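Local coordinates for putative exported protein (Bordetella pertussis, PDB 2DVZ) that binds glutamate as the periplasmic solute receptor BugE and probably delivers it to a transporter of the tripartite tricarboxylate type, at residues A[77-82]-A[245-250]; A[20-25]-A[53-58]; A[211-216]-A[227-232]; A[164-169]-A[232-237]; A[38-43]-A[270-275]. One frame throughout, in Å; residues are numbered along the deposited sequence.

Contact 1 (A[77-82]-A[245-250]); sequences YTLSIA and LLAPKG
Strands 78-82 and 245-248 run antiparallel, their axes 4.7 Å apart at the closest and 138° apart in direction, so the strands are well twisted against each other. Ser-80 and Leu-246 form its hydrogen-bonded pair: Leu-246 N gives to Ser-80 O at 2.9 Å and Ser-80 N gives to Leu-246 O at 3.1 Å, each donor lying in the plane of the carbonyl it meets. Ile-81 and Leu-245 form the adjacent non-hydrogen-bonded pair, with side chains on the other face of the sheet.

Leu-246 can be followed outward. Its CB sits against Ser-80 OG; CG, placed anti to the carbonyl carbon (chi1 -63°), reaches Ala-82 CB; and CD1 ends on the same methyl, Leu-246 CD1 to Ala-82 CB being 3.4 Å, tighter than usual van der Waals contact. Ser-80 OG takes the crowded position between backbone N and carbonyl carbon, from where it meets a water at 2.6 Å. That water also donates a weak bond to Leu-246 O, so a solvent molecule bridges side chain and strand. On the Leu-245 face, CD1 of that residue lies 4.0 Å from Leu-79 CB and touches Ile-81 CD1, the leucine crossing both partners obliquely. Leu-79 CD2 packs on Ala-247 CB at 3.7 Å.

Ile-81 also touches Thr-33, a glutamate-binding residue, and lies about 8 Å from the bound glutamate by its side chain. The arrangement is that of a type 2 periplasmic binding protein, in which an antiparallel strand joins the parallel strands of a lobe beside the ligand cleft.

Contact 2 (A[20-25]-A[53-58]); sequences AIRVIV and VVENKG
Val-53 opens the parallel pairing: its N gives to Ile-21 O at 2.7 Å, nearly along the C=O axis, while its own O accepts from Val-23 N with the donor 40° out of the carbonyl plane. Val-54 pairs with Val-23 and sends CG1, anti to its backbone N, to Val-25 CG2 at 3.8 Å. Glu-55 bonds through both backbone atoms, N to Val-23 O and O from Val-25 N, and its side chain, extended beyond CG, carries the carboxylate into a network with Arg-22 and Lys-57. Arg-22 grips the carboxylate side-on, NE to Glu-55 OE2 at 2.8 Å and NH2 to Glu-55 OE1 at 3.1 Å. Both oxygens use their syn lone pairs, and the two flat groups are only 22° from coplanar.

Asn-56 lies alongside Val-25; its ND2 bonds Asp-34 and the Phe-27 carbonyl, its OD1 Arg-38 NH2. Lys-57 closes the register with N to Val-25 O at 2.8 Å; its bent chain lays CG on Ile-24 CG2 and carries NZ to Glu-55 OE1 at 2.5 Å, from above the carboxylate plane. One carboxylate thus probably offsets two cations whose nitrogens approach to 4.4 Å, Arg-22 NH2 to Lys-57 NZ; Glu-68 is a second acid partner of the lysine.

These strands are the two arms of a beta-alpha-beta crossover. Helix 32-48 covers the face of Val-23, Val-25 and Val-54, and strand 78-82 flanks strand 21-25 on its other edge.

Contact 3 (A[211-216]-A[227-232]); sequences AMAIAW and PTFADA
Phe-229 carries the tight part of this contact. Its CG stands anti to the carbonyl carbon (chi1 -83°), which brings the ring against Ala-213 to Ala-215 of strand 210-215. Ala-213 CB sits over the centre of one face, 3.8 Å from the centroid of the Phe-229 ring and 6° off the normal, a clean CH-pi contact. Ala-215 approaches the rim instead, its CB 3.9 Å from Phe-229 CD2 and its CA in the ring plane, so the two alanines fix the ring from a face and from an edge.

Backbone bonds hold the chains together around this ring. Ile-214 N gives to Pro-227 O at 3.1 Å, in the carbonyl plane, and a weaker, more bent bond runs from Phe-229 N to Ile-214 O. CA-H...O contacts from Ala-213 and Thr-228 complete this single bridge. Thr-228 is buried too, and touches the strand segment through CB and CG2, Thr-228 CG2 reaching Trp-216 O at 3.6 Å.

The other side is looser. The ring of Pro-227, partly exposed, lays CG and CD against Met-212 O. Ala-230 and Asp-231 are exposed, and Asp-231 bonds back within the loop: Asp-231 N bonds Thr-228 OG1 at 3.0 Å, an ST motif, while Asp-231 OD2 takes the N-H of Thr-228 from above the carboxylate plane. Reciprocal bonds thus brace the turn.

Met-212 (selenomethionine here) and Ala-213 both face Val-119 in a classic beta bulge, where the strand pairs with strand 106-121. Phe-130 of helix 130-138 touches Ala-213, and Met-158 and Phe-162 of helix 154-166 pack on the Phe-229 ring.

Contact 4 (A[164-169]-A[232-237]); sequences MATGTD and AGFPVL
Helix 154-166 ends here, Gly-167 leaving it with positive phi (66°), and faces a short 3-10 turn at 235-237 in which Leu-237 N bonds Phe-234 O at 2.9 Å; the closest CA atoms, those of Ala-165 and Phe-234, are still 7.5 Å apart. With such backbone spacing, the side chains do most of the bridging.

Phe-234 is the main one. Its CG lies anti to the carbonyl carbon (chi1 -60°), and the ring comes over Thr-166, which crosses it at about a right angle. Thr-166 CG2 stands over one face, 3.9 Å from the centroid of the Phe-234 ring and 14° off the normal, displaced toward the rim: a CH-pi contact made by the methyl branch. The other branch, OG1, is engaged within the helix end, accepting from Thr-168 OG1 at 2.8 Å and bonding Phe-162 O one turn back. That division of labour presents the apolar branch to the ring. Phe-234 CE1 also comes to 3.5 Å from Ala-165 O.

Ala-165 CB meets the fork of Leu-237, 4.1 Å from Leu-237 CD2 and nearly as close to CD1, with Val-236 CG1 at the margin. Phe-234 also touches Leu-134 of helix 130-138.

Small burial, 187 Å² in all, and loose apolar distances mark a surface contact away from the glutamate site: the C-terminal end of a helix, left through a glycine with positive phi, against which a loop aromatic is laid in the lobe of a periplasmic binding protein.

Contact 5 (A[38-43]-A[270-275]); sequences RLVTQR and PKVIKA
This is an apolar helix-helix contact on the outside of the lobe built around strands 21-25 and 52-56, formed between segments 227 residues apart in sequence. The helical segments 38-43 and 270-275 run almost exactly antiparallel, at 174°, with axes 10.5 Å apart at closest approach.

Leu-39 supplies the main side chain. CG is anti to its backbone N (chi1 172°), which carries both methyls across: Leu-39 CD2 meets Ala-275 CB at 3.6 Å and Val-272 CG1 at 4.1 Å, while CD1 also leans on Ala-275 CB. Val-272 spreads its two methyls apart. CG1 faces Leu-39 and, more distantly, Val-40; CG2 touches Leu-39 CD1 as well as the aliphatic base of Arg-43, with Val-272 CG2 to Arg-43 CB at 4.1 Å. The arginine chain then bends at chi2 (61°), and its NE forms a salt bridge with Asp-269, just before the second segment. Methylene packing near the base and charge at the tip therefore come from one residue.

Helix 253-267 adjoins the pair: Val-40 touches Leu-267, and Arg-43 touches Val-265 and Ala-266, while Thr-41 of helix 32-48 touches Met-52 and Val-54 of strand 52-56.

Overall arrangement
Contacts 1 and 2 share one sheet and touch directly, Leu-79 N to Arg-22 O at 2.7 Å being a probable hydrogen bond. Contact 5 adds the helix layer: Arg-38 NH2 reaches Asn-56 OD1 at 2.8 Å, tying it to contact 2. Contacts 3 and 4 lie on the opposite side of the chain's centre from contacts 1 and 2, share Ala-232 and touch through Phe-229 O to Phe-234 N at 2.7 Å. Centres of contacts 1 and 3 are about 32 Å apart, consistent with two lobes around the glutamate. By side chain, Val-25 of contact 2 lies about 6 Å from that ligand and Trp-216 of contact 3 about 12 Å.

Contact 1 (A[77-82]-A[245-250])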
# COMPACT_ATOMS: atom_id res chain seq x y z
N TYR A 77 5.95 -12.90 -18.44
CA TYR A 77 4.55 -13.31 -18.41
C TYR A 77 4.05 -13.65 -16.99
O TYR A 77 2.89 -14.05 -16.80
CB TYR A 77 4.34 -14.50 -19.35
CG TYR A 77 4.59 -14.12 -20.79
CD1 TYR A 77 3.67 -13.36 -21.49
CD2 TYR A 77 5.78 -14.50 -21.44
CE1 TYR A 77 3.89 -12.99 -22.77
CE2 TYR A 77 6.02 -14.13 -22.75
CZ TYR A 77 5.06 -13.38 -23.42
OH TYR A 77 5.27 -13.00 -24.74
N THR A 78 4.90 -13.50 -15.99
CA THR A 78 4.43 -13.51 -14.62
C THR A 78 5.03 -12.30 -13.93
O THR A 78 6.24 -12.25 -13.68
CB THR A 78 4.79 -14.81 -13.87
OG1 THR A 78 4.34 -15.96 -14.64
CG2 THR A 78 4.19 -14.80 -12.48
N LEU A 79 4.18 -11.34 -13.61
CA LEU A 79 4.62 -10.09 -13.00
C LEU A 79 3.93 -9.95 -11.66
O LEU A 79 3.09 -10.77 -11.29
CB LEU A 79 4.25 -8.91 -13.92
CG LEU A 79 4.75 -9.02 -15.37
CD1 LEU A 79 4.17 -7.88 -16.12
CD2 LEU A 79 6.23 -8.96 -15.49
N SER A 80 4.29 -8.91 -10.91
CA SER A 80 3.71 -8.70 -9.60
C SER A 80 3.67 -7.21 -9.26
O SER A 80 4.30 -6.39 -9.95
CB SER A 80 4.45 -9.52 -8.50
OG SER A 80 5.78 -9.05 -8.29
N ILE A 81 2.87 -6.88 -8.23
CA ILE A 81 2.70 -5.51 -7.77
C ILE A 81 3.58 -5.24 -6.56
O ILE A 81 3.40 -5.90 -5.53
CB ILE A 81 1.21 -5.17 -7.44
CG1 ILE A 81 0.31 -5.50 -8.63
CG2 ILE A 81 1.05 -3.66 -7.11
CD1 ILE A 81 0.68 -4.73 -9.92
N ALA A 82 4.52 -4.30 -6.71
CA ALA A 82 5.38 -3.88 -5.59
C ALA A 82 4.54 -3.04 -4.66
O ALA A 82 3.72 -2.23 -5.12
CB ALA A 82 6.59 -3.09 -6.07
N LEU A 245 5.19 -1.95 -10.61
CA LEU A 245 5.21 -3.17 -11.36
C LEU A 245 6.61 -3.79 -11.28
O LEU A 245 7.60 -3.10 -11.43
CB LEU A 245 4.75 -2.92 -12.80
CG LEU A 245 4.45 -4.16 -13.66
CD1 LEU A 245 3.29 -5.09 -13.13
CD2 LEU A 245 4.15 -3.71 -15.04
N LEU A 246 6.65 -5.09 -11.04
CA LEU A 246 7.89 -5.85 -10.85
C LEU A 246 7.88 -7.01 -11.80
O LEU A 246 6.83 -7.63 -12.06
CB LEU A 246 7.96 -6.41 -9.43
CG LEU A 246 7.99 -5.39 -8.27
CD1 LEU A 246 7.89 -6.11 -6.91
CD2 LEU A 246 9.23 -4.39 -8.33
N ALA A 247 9.06 -7.31 -12.32
CA ALA A 247 9.31 -8.58 -12.99
C ALA A 247 10.42 -9.35 -12.22
O ALA A 247 11.20 -8.75 -11.44
CB ALA A 247 9.73 -8.34 -14.45
N PRO A 248 10.49 -10.68 -12.45
CA PRO A 248 11.60 -11.41 -11.83
C PRO A 248 12.95 -10.86 -12.30
O PRO A 248 13.08 -10.34 -13.43
CB PRO A 248 11.40 -12.88 -12.28
CG PRO A 248 9.93 -12.94 -12.74
CD PRO A 248 9.64 -11.57 -13.27
N LYS A 249 13.93 -10.95 -11.43
CA LYS A 249 15.31 -10.60 -11.81
C LYS A 249 15.74 -11.40 -13.08
O LYS A 249 15.53 -12.61 -13.19
CB LYS A 249 16.26 -10.86 -10.64
CG LYS A 249 17.73 -10.42 -10.87
CD LYS A 249 18.01 -8.92 -10.50
CE LYS A 249 19.46 -8.76 -9.89
NZ LYS A 249 19.91 -9.91 -8.92
N GLY A 250 16.31 -10.70 -14.06
CA GLY A 250 16.79 -11.37 -15.27
C GLY A 250 15.84 -11.25 -16.44
O GLY A 250 16.20 -11.62 -17.56
O HOH W 1 7.31 -9.85 -10.25

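Contact 2 (A[20-25]-A[53-58])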
# COMPACT_ATOMS: atom_id res chain seq x y z
N ALA A 20 -1.23 -13.92 -22.74
CA ALA A 20 -1.60 -13.33 -21.45
C ALA A 20 -0.45 -13.20 -20.46
O ALA A 20 0.41 -14.09 -20.35
CB ALA A 20 -2.75 -14.13 -20.79
N ILE A 21 -0.49 -12.09 -19.72
CA ILE A 21 0.47 -11.81 -18.66
C ILE A 21 -0.27 -11.94 -17.33
O ILE A 21 -1.33 -11.37 -17.15
CB ILE A 21 1.05 -10.40 -18.81
CG1 ILE A 21 1.74 -10.22 -20.16
CG2 ILE A 21 1.99 -10.08 -17.67
CD1 ILE A 21 1.54 -8.87 -20.75
N ARG A 22 0.30 -12.75 -16.42
CA ARG A 22 -0.21 -12.92 -15.09
C ARG A 22 0.36 -11.75 -14.27
O ARG A 22 1.54 -11.39 -14.38
CB ARG A 22 0.24 -14.27 -14.50
CG ARG A 22 -0.31 -15.51 -15.26
CD ARG A 22 0.41 -16.84 -14.85
NE ARG A 22 0.40 -17.04 -13.40
CZ ARG A 22 1.42 -17.54 -12.69
NH1 ARG A 22 2.56 -17.91 -13.29
NH2 ARG A 22 1.30 -17.65 -11.36
N VAL A 23 -0.52 -11.15 -13.47
CA VAL A 23 -0.10 -10.12 -12.55
C VAL A 23 -0.53 -10.53 -11.16
O VAL A 23 -1.71 -10.65 -10.86
CB VAL A 23 -0.67 -8.73 -12.91
CG1 VAL A 23 -0.12 -7.62 -11.88
CG2 VAL A 23 -0.28 -8.35 -14.36
N ILE A 24 0.45 -10.77 -10.31
CA ILE A 24 0.21 -11.20 -8.96
C ILE A 24 0.09 -10.00 -8.03
O ILE A 24 1.01 -9.19 -7.88
CB ILE A 24 1.32 -12.19 -8.46
CG1 ILE A 24 1.35 -13.49 -9.32
CG2 ILE A 24 1.12 -12.56 -6.98
CD1 ILE A 24 2.66 -14.39 -9.01
N VAL A 25 -1.06 -9.94 -7.37
CA VAL A 25 -1.33 -8.99 -6.31
C VAL A 25 -1.17 -9.71 -4.95
O VAL A 25 -1.96 -10.60 -4.61
CB VAL A 25 -2.73 -8.31 -6.53
CG1 VAL A 25 -3.21 -7.52 -5.29
CG2 VAL A 25 -2.66 -7.43 -7.74
N VAL A 53 -3.80 -10.58 -16.44
CA VAL A 53 -4.78 -11.22 -15.60
C VAL A 53 -4.31 -11.17 -14.16
O VAL A 53 -3.28 -11.71 -13.80
CB VAL A 53 -5.09 -12.67 -16.12
CG1 VAL A 53 -6.15 -13.34 -15.27
CG2 VAL A 53 -5.56 -12.59 -17.54
N VAL A 54 -5.09 -10.47 -13.33
CA VAL A 54 -4.77 -10.29 -11.91
C VAL A 54 -5.07 -11.57 -11.13
O VAL A 54 -6.13 -12.19 -11.28
CB VAL A 54 -5.54 -9.07 -11.31
CG1 VAL A 54 -5.39 -8.97 -9.80
CG2 VAL A 54 -5.09 -7.75 -11.97
N GLU A 55 -4.10 -11.94 -10.30
CA GLU A 55 -4.18 -13.07 -9.40
C GLU A 55 -3.99 -12.50 -8.01
O GLU A 55 -2.97 -11.88 -7.73
CB GLU A 55 -3.02 -14.05 -9.66
CG GLU A 55 -3.33 -15.08 -10.70
CD GLU A 55 -2.10 -15.87 -11.16
OE1 GLU A 55 -1.18 -16.14 -10.35
OE2 GLU A 55 -2.08 -16.25 -12.34
N ASN A 56 -4.95 -12.72 -7.13
CA ASN A 56 -4.78 -12.27 -5.78
C ASN A 56 -4.19 -13.41 -4.96
O ASN A 56 -4.77 -14.50 -4.89
CB ASN A 56 -6.11 -11.77 -5.20
CG ASN A 56 -6.61 -10.47 -5.87
OD1 ASN A 56 -7.38 -10.50 -6.84
ND2 ASN A 56 -6.17 -9.35 -5.34
N LYS A 57 -3.02 -13.15 -4.36
CA LYS A 57 -2.34 -14.10 -3.49
C LYS A 57 -2.02 -13.47 -2.14
O LYS A 57 -0.87 -13.18 -1.83
CB LYS A 57 -1.05 -14.63 -4.14
CG LYS A 57 -1.20 -15.23 -5.55
CD LYS A 57 -1.85 -16.60 -5.50
CE LYS A 57 -2.43 -17.00 -6.88
NZ LYS A 57 -1.37 -16.95 -7.98
N GLY A 58 -3.03 -13.28 -1.30
CA GLY A 58 -2.78 -12.63 -0.04
C GLY A 58 -2.30 -13.58 1.03
O GLY A 58 -2.28 -14.80 0.82

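Contact 3 (A[211-216]-A[227-232])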
# COMPACT_ATOMS: atom_id res chain seq x y z
N ALA A 211 -12.25 9.76 8.47
CA ALA A 211 -10.80 9.87 8.40
C ALA A 211 -10.28 10.93 9.38
O ALA A 211 -10.79 12.06 9.44
CB ALA A 211 -10.39 10.21 6.98
N MSE A 212 -9.26 10.56 10.15
CA MSE A 212 -8.71 11.47 11.13
C MSE A 212 -7.53 12.27 10.64
O MSE A 212 -7.36 13.44 11.02
CB MSE A 212 -8.36 10.73 12.45
CG MSE A 212 -9.59 10.23 13.21
SE MSE A 212 -10.80 11.63 13.94
CE MSE A 212 -11.97 11.88 12.41
N ALA A 213 -6.69 11.62 9.83
CA ALA A 213 -5.52 12.23 9.19
C ALA A 213 -5.14 11.39 7.97
O ALA A 213 -5.47 10.23 7.89
CB ALA A 213 -4.35 12.29 10.15
N ILE A 214 -4.46 12.00 7.01
CA ILE A 214 -3.95 11.29 5.83
C ILE A 214 -2.44 11.50 5.83
O ILE A 214 -1.95 12.51 6.37
CB ILE A 214 -4.57 11.77 4.45
CG1 ILE A 214 -4.36 13.27 4.20
CG2 ILE A 214 -6.03 11.38 4.32
CD1 ILE A 214 -4.60 13.69 2.74
N ALA A 215 -1.70 10.53 5.28
CA ALA A 215 -0.26 10.72 5.06
C ALA A 215 0.01 11.15 3.59
O ALA A 215 -0.14 10.39 2.66
CB ALA A 215 0.55 9.48 5.47
N TRP A 216 0.36 12.42 3.42
CA TRP A 216 0.39 13.05 2.11
C TRP A 216 1.02 14.43 2.29
O TRP A 216 1.01 14.98 3.40
CB TRP A 216 -1.03 13.16 1.54
CG TRP A 216 -1.12 13.29 0.06
CD1 TRP A 216 -1.68 14.33 -0.65
CD2 TRP A 216 -0.67 12.33 -0.93
NE1 TRP A 216 -1.61 14.09 -2.01
CE2 TRP A 216 -0.99 12.87 -2.21
CE3 TRP A 216 -0.03 11.09 -0.87
CZ2 TRP A 216 -0.69 12.20 -3.40
CZ3 TRP A 216 0.29 10.43 -2.04
CH2 TRP A 216 -0.05 10.98 -3.30
N PRO A 227 -7.03 16.68 7.76
CA PRO A 227 -5.66 17.20 7.77
C PRO A 227 -4.62 16.12 7.46
O PRO A 227 -4.88 14.95 7.68
CB PRO A 227 -5.46 17.62 9.25
CG PRO A 227 -6.31 16.62 10.00
CD PRO A 227 -7.57 16.55 9.14
N THR A 228 -3.43 16.54 7.04
CA THR A 228 -2.30 15.62 6.98
C THR A 228 -1.75 15.39 8.39
O THR A 228 -2.14 16.12 9.35
CB THR A 228 -1.20 16.15 6.06
OG1 THR A 228 -0.45 17.17 6.74
CG2 THR A 228 -1.81 16.71 4.83
N PHE A 229 -0.85 14.41 8.52
CA PHE A 229 -0.21 14.13 9.78
C PHE A 229 0.70 15.27 10.21
O PHE A 229 0.94 15.45 11.41
CB PHE A 229 0.58 12.81 9.73
CG PHE A 229 -0.27 11.59 9.98
CD1 PHE A 229 -0.64 11.23 11.28
CD2 PHE A 229 -0.70 10.80 8.91
CE1 PHE A 229 -1.44 10.08 11.49
CE2 PHE A 229 -1.51 9.68 9.11
CZ PHE A 229 -1.88 9.32 10.41
N ALA A 230 1.23 16.00 9.22
CA ALA A 230 2.01 17.21 9.47
C ALA A 230 1.11 18.35 10.02
O ALA A 230 1.46 19.04 10.99
CB ALA A 230 2.77 17.63 8.21
N ASP A 231 -0.07 18.51 9.42
CA ASP A 231 -1.07 19.43 10.00
C ASP A 231 -1.43 19.03 11.44
O ASP A 231 -1.54 19.90 12.28
CB ASP A 231 -2.34 19.45 9.17
CG ASP A 231 -2.13 20.02 7.79
OD1 ASP A 231 -1.29 20.96 7.63
OD2 ASP A 231 -2.85 19.54 6.87
N ALA A 232 -1.63 17.72 11.70
CA ALA A 232 -1.97 17.22 13.05
C ALA A 232 -0.85 17.40 14.08
O ALA A 232 -1.06 17.22 15.29
CB ALA A 232 -2.37 15.78 13.01

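Contact 4 (A[164-169]-A[232-237])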
# COMPACT_ATOMS: atom_id res chain seq x y z
N MSE A 164 3.70 4.82 19.07
CA MSE A 164 4.94 5.32 19.63
C MSE A 164 5.03 6.86 19.64
O MSE A 164 5.51 7.47 20.62
CB MSE A 164 6.10 4.68 18.83
CG MSE A 164 7.52 4.99 19.35
SE MSE A 164 7.77 4.32 21.19
CE MSE A 164 7.84 2.37 20.82
N ALA A 165 4.58 7.48 18.56
CA ALA A 165 4.74 8.93 18.39
C ALA A 165 3.72 9.70 19.20
O ALA A 165 4.00 10.82 19.63
CB ALA A 165 4.64 9.32 16.93
N THR A 166 2.54 9.11 19.38
CA THR A 166 1.44 9.81 20.04
C THR A 166 1.33 9.34 21.48
O THR A 166 0.62 9.93 22.24
CB THR A 166 0.06 9.64 19.30
OG1 THR A 166 -0.31 8.25 19.28
CG2 THR A 166 0.09 10.14 17.87
N GLY A 167 2.04 8.30 21.88
CA GLY A 167 1.87 7.80 23.24
C GLY A 167 0.48 7.21 23.46
O GLY A 167 -0.18 7.48 24.48
N THR A 168 0.03 6.41 22.50
CA THR A 168 -1.23 5.72 22.64
C THR A 168 -1.00 4.22 22.66
O THR A 168 0.10 3.75 22.34
CB THR A 168 -2.25 6.17 21.56
OG1 THR A 168 -1.65 6.03 20.28
CG2 THR A 168 -2.68 7.68 21.76
N ASP A 169 -2.04 3.47 23.07
CA ASP A 169 -1.98 2.02 23.24
C ASP A 169 -3.28 1.51 22.69
O ASP A 169 -4.36 1.77 23.22
CB ASP A 169 -1.82 1.66 24.73
CG ASP A 169 -1.97 0.15 25.04
OD1 ASP A 169 -2.33 -0.68 24.16
OD2 ASP A 169 -1.74 -0.21 26.21
N ALA A 232 -1.63 17.72 11.70
CA ALA A 232 -1.97 17.22 13.05
C ALA A 232 -0.85 17.40 14.08
O ALA A 232 -1.06 17.22 15.29
CB ALA A 232 -2.37 15.78 13.01
N GLY A 233 0.34 17.73 13.60
CA GLY A 233 1.51 17.99 14.47
C GLY A 233 2.41 16.78 14.67
O GLY A 233 3.20 16.77 15.58
N PHE A 234 2.26 15.78 13.80
CA PHE A 234 3.11 14.60 13.76
C PHE A 234 3.74 14.36 12.41
O PHE A 234 3.43 13.36 11.78
CB PHE A 234 2.32 13.36 14.24
CG PHE A 234 1.82 13.52 15.65
CD1 PHE A 234 2.62 13.16 16.72
CD2 PHE A 234 0.57 14.12 15.91
CE1 PHE A 234 2.18 13.35 18.07
CE2 PHE A 234 0.12 14.32 17.22
CZ PHE A 234 0.93 13.93 18.31
N PRO A 235 4.65 15.28 11.95
CA PRO A 235 5.24 15.13 10.62
C PRO A 235 6.03 13.83 10.37
O PRO A 235 6.17 13.41 9.23
CB PRO A 235 6.16 16.39 10.48
CG PRO A 235 6.40 16.87 11.90
CD PRO A 235 5.14 16.49 12.65
N VAL A 236 6.53 13.17 11.41
CA VAL A 236 7.24 11.88 11.25
C VAL A 236 6.30 10.84 10.68
O VAL A 236 6.73 9.91 10.00
CB VAL A 236 7.92 11.34 12.60
CG1 VAL A 236 6.90 10.70 13.55
CG2 VAL A 236 9.01 10.28 12.33
N LEU A 237 5.00 11.02 10.94
CA LEU A 237 4.00 10.05 10.50
C LEU A 237 3.50 10.33 9.08
O LEU A 237 2.79 9.53 8.52
CB LEU A 237 2.85 10.01 11.51
CG LEU A 237 3.17 9.59 12.96
CD1 LEU A 237 1.89 9.60 13.81
CD2 LEU A 237 3.90 8.21 13.10

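Contact 5 (A[38-43]-A[270-275])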
# COMPACT_ATOMS: atom_id res chain seq x y z
N ARG A 38 -5.77 -3.36 -10.79
CA ARG A 38 -6.80 -3.62 -11.81
C ARG A 38 -7.02 -2.40 -12.70
O ARG A 38 -7.15 -2.53 -13.92
CB ARG A 38 -8.11 -4.11 -11.18
CG ARG A 38 -7.92 -5.34 -10.33
CD ARG A 38 -9.22 -6.02 -9.90
NE ARG A 38 -8.91 -7.30 -9.23
CZ ARG A 38 -9.07 -8.51 -9.79
NH1 ARG A 38 -9.56 -8.60 -11.04
NH2 ARG A 38 -8.73 -9.62 -9.11
N LEU A 39 -6.99 -1.21 -12.09
CA LEU A 39 -7.17 0.02 -12.86
C LEU A 39 -6.08 0.17 -13.91
O LEU A 39 -6.39 0.39 -15.09
CB LEU A 39 -7.20 1.26 -11.95
CG LEU A 39 -7.19 2.66 -12.60
CD1 LEU A 39 -8.52 2.91 -13.20
CD2 LEU A 39 -6.83 3.76 -11.57
N VAL A 40 -4.82 0.09 -13.46
CA VAL A 40 -3.69 0.33 -14.37
C VAL A 40 -3.43 -0.80 -15.40
O VAL A 40 -3.25 -0.50 -16.58
CB VAL A 40 -2.41 0.75 -13.64
CG1 VAL A 40 -1.32 1.05 -14.67
CG2 VAL A 40 -2.68 1.97 -12.69
N THR A 41 -3.44 -2.07 -14.97
CA THR A 41 -3.23 -3.20 -15.90
C THR A 41 -4.37 -3.36 -16.93
O THR A 41 -4.13 -3.75 -18.08
CB THR A 41 -2.96 -4.57 -15.15
OG1 THR A 41 -4.09 -4.99 -14.36
CG2 THR A 41 -1.71 -4.49 -14.26
N GLN A 42 -5.61 -3.07 -16.54
CA GLN A 42 -6.73 -3.01 -17.49
C GLN A 42 -6.46 -2.13 -18.70
O GLN A 42 -6.76 -2.52 -19.83
CB GLN A 42 -8.00 -2.47 -16.83
CG GLN A 42 -8.77 -3.54 -16.08
CD GLN A 42 -9.23 -4.62 -17.01
OE1 GLN A 42 -8.56 -5.67 -17.18
NE2 GLN A 42 -10.37 -4.37 -17.68
N ARG A 43 -5.93 -0.94 -18.44
CA ARG A 43 -5.63 0.02 -19.48
C ARG A 43 -4.31 -0.30 -20.19
O ARG A 43 -4.21 -0.10 -21.39
CB ARG A 43 -5.66 1.44 -18.88
CG ARG A 43 -5.42 2.59 -19.87
CD ARG A 43 -6.50 2.65 -20.96
NE ARG A 43 -6.16 3.63 -22.01
CZ ARG A 43 -5.28 3.45 -22.99
NH1 ARG A 43 -4.60 2.31 -23.08
NH2 ARG A 43 -5.07 4.42 -23.86
N PRO A 270 -7.01 9.80 -19.32
CA PRO A 270 -7.67 10.78 -18.44
C PRO A 270 -8.58 10.12 -17.41
O PRO A 270 -8.73 10.66 -16.32
CB PRO A 270 -8.49 11.66 -19.42
CG PRO A 270 -7.83 11.43 -20.80
CD PRO A 270 -7.41 9.99 -20.74
N LYS A 271 -9.16 8.97 -17.75
CA LYS A 271 -9.97 8.20 -16.82
C LYS A 271 -9.14 7.56 -15.69
O LYS A 271 -9.62 7.42 -14.56
CB LYS A 271 -10.79 7.15 -17.59
CG LYS A 271 -11.56 7.77 -18.79
CD LYS A 271 -13.00 7.29 -18.90
CE LYS A 271 -13.12 6.21 -19.96
NZ LYS A 271 -14.21 5.26 -19.60
N VAL A 272 -7.90 7.19 -16.01
CA VAL A 272 -6.98 6.61 -15.01
C VAL A 272 -6.45 7.71 -14.10
O VAL A 272 -6.44 7.54 -12.90
CB VAL A 272 -5.80 5.79 -15.65
CG1 VAL A 272 -4.74 5.45 -14.61
CG2 VAL A 272 -6.32 4.51 -16.32
N ILE A 273 -6.05 8.85 -14.69
CA ILE A 273 -5.72 10.04 -13.93
C ILE A 273 -6.82 10.42 -12.92
O ILE A 273 -6.52 10.59 -11.74
CB ILE A 273 -5.38 11.22 -14.86
CG1 ILE A 273 -4.00 11.02 -15.49
CG2 ILE A 273 -5.41 12.58 -14.11
CD1 ILE A 273 -3.73 12.01 -16.62
N LYS A 274 -8.08 10.51 -13.37
CA LYS A 274 -9.23 10.82 -12.50
C LYS A 274 -9.41 9.80 -11.35
O LYS A 274 -9.51 10.16 -10.18
CB LYS A 274 -10.53 10.90 -13.34
CG LYS A 274 -11.73 11.31 -12.54
CD LYS A 274 -12.90 11.70 -13.41
CE LYS A 274 -14.23 11.67 -12.63
NZ LYS A 274 -14.21 12.46 -11.34
N ALA A 275 -9.48 8.52 -11.69
CA ALA A 275 -9.56 7.48 -10.70
C ALA A 275 -8.46 7.59 -9.63
O ALA A 275 -8.76 7.48 -8.45
CB ALA A 275 -9.58 6.08 -11.39